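Crustacyanin-C1 subunit (PDB 1I4U) binds the carotenoid astaxanthin, giving the lobster carapace its blue coloration, as one of the lipocalin subunits that assemble into crustacyanin. Local coordinates at residues Ile135-Ser139 and Ala140-Asp144. Sequence-based numbering, arbitrary orientation.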
# COMPACT_ATOMS: atom_id res chain seq x y z
N ILE A 135 4.57 -6.27 17.67
CA ILE A 135 4.75 -7.42 18.53
C ILE A 135 3.36 -7.98 18.77
O ILE A 135 2.49 -7.24 19.28
CB ILE A 135 5.48 -7.09 19.84
CG1 ILE A 135 6.89 -6.55 19.55
CG2 ILE A 135 5.59 -8.25 20.80
CD1 ILE A 135 7.58 -5.92 20.77
N PHE A 136 3.15 -9.22 18.38
CA PHE A 136 1.90 -9.94 18.61
C PHE A 136 2.07 -11.02 19.72
O PHE A 136 3.16 -11.58 19.86
CB PHE A 136 1.49 -10.67 17.35
CG PHE A 136 0.77 -9.95 16.24
CD1 PHE A 136 0.69 -8.56 16.16
CD2 PHE A 136 0.15 -10.71 15.22
CE1 PHE A 136 -0.03 -7.92 15.17
CE2 PHE A 136 -0.59 -10.07 14.21
CZ PHE A 136 -0.65 -8.70 14.20
N SER A 137 1.00 -11.22 20.45
CA SER A 137 0.94 -12.20 21.53
C SER A 137 -0.27 -13.10 21.36
O SER A 137 -1.30 -12.67 20.87
CB SER A 137 0.89 -11.49 22.87
OG SER A 137 0.83 -12.44 23.94
N ARG A 138 -0.16 -14.33 21.85
CA ARG A 138 -1.36 -15.17 21.91
C ARG A 138 -2.27 -14.85 23.08
O ARG A 138 -3.38 -15.42 23.14
CB ARG A 138 -0.96 -16.65 21.93
CG ARG A 138 -0.39 -17.18 20.64
CD ARG A 138 -1.33 -17.04 19.47
NE ARG A 138 -0.89 -17.87 18.35
CZ ARG A 138 -1.64 -18.10 17.27
NH1 ARG A 138 -2.84 -17.58 17.13
NH2 ARG A 138 -1.16 -18.88 16.31
N SER A 139 -1.89 -13.96 23.94
CA SER A 139 -2.66 -13.50 25.09
C SER A 139 -2.65 -12.01 25.20
O SER A 139 -1.92 -11.28 24.50
CB SER A 139 -2.11 -14.19 26.34
OG SER A 139 -0.74 -14.18 26.43
N ALA A 140 -3.46 -11.47 26.11
CA ALA A 140 -3.51 -10.04 26.28
C ALA A 140 -2.20 -9.48 26.78
O ALA A 140 -1.84 -8.36 26.44
CB ALA A 140 -4.63 -9.63 27.22
N ASN A 141 -1.49 -10.28 27.57
CA ASN A 141 -0.18 -9.94 28.10
C ASN A 141 0.91 -10.65 27.33
O ASN A 141 0.63 -11.63 26.62
CB ASN A 141 -0.15 -10.33 29.59
CG ASN A 141 -1.17 -9.57 30.42
OD1 ASN A 141 -1.04 -8.36 30.55
ND2 ASN A 141 -2.15 -10.24 31.00
N LEU A 142 2.15 -10.20 27.45
CA LEU A 142 3.27 -10.93 26.90
C LEU A 142 4.46 -10.78 27.84
O LEU A 142 4.85 -9.65 28.12
CB LEU A 142 3.63 -10.41 25.51
CG LEU A 142 4.69 -11.24 24.77
CD1 LEU A 142 4.20 -12.63 24.54
CD2 LEU A 142 5.04 -10.53 23.46
N ALA A 143 4.93 -11.94 28.30
CA ALA A 143 6.09 -12.00 29.18
C ALA A 143 7.34 -11.37 28.58
O ALA A 143 7.56 -11.39 27.39
CB ALA A 143 6.35 -13.44 29.58
N ASP A 144 8.16 -10.77 29.43
CA ASP A 144 9.35 -10.05 29.01
C ASP A 144 10.24 -11.01 28.25
O ASP A 144 10.87 -10.53 27.34
CB ASP A 144 10.03 -9.45 30.24
CG ASP A 144 9.37 -8.28 30.91
OD1 ASP A 144 8.22 -7.85 30.65
OD2 ASP A 144 10.02 -7.66 31.80
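Ile135 CG2 meets Leu142 CD2 at 3.5 Å, the two side chains crossing at about a right angle. CG2 is anti to the backbone N of Ile135, with CG1 beside that N (chi1 -61°), which makes CG2 the branch that meets Leu142. Phe136 points the other way. Ser137 carries the polar half of the contact: with OG anti to its own N (chi1 -180°), the hydroxyl lies 2.8 Å from Asn141 O. Ser139 O is 3.0 Å from the same Ser137 OG, and the single proton may go to either carbonyl. This OG also packs against Leu142 CD1 at 3.4 Å. Ser139 OG lies 2.9 Å from Asn141 O, though its proton too has another acceptor within reach; two hydroxyls thereby meet one carbonyl oxygen as the chain bends back. Replacing Leu142 by alanine is likely to leave Ile135 CG2 without its methyl partner and uncover the Ser137 hydroxyl on that flank. Strand 128-137 of the lipocalin barrel ends here, and the loop leads on to Ala143, at the N-cap position of helix 144-156. Ile135 and Leu142 both rest on Phe38 of strand 33-41 and reach that helix at Cys150 and Val147 respectively, joining barrel wall to helix.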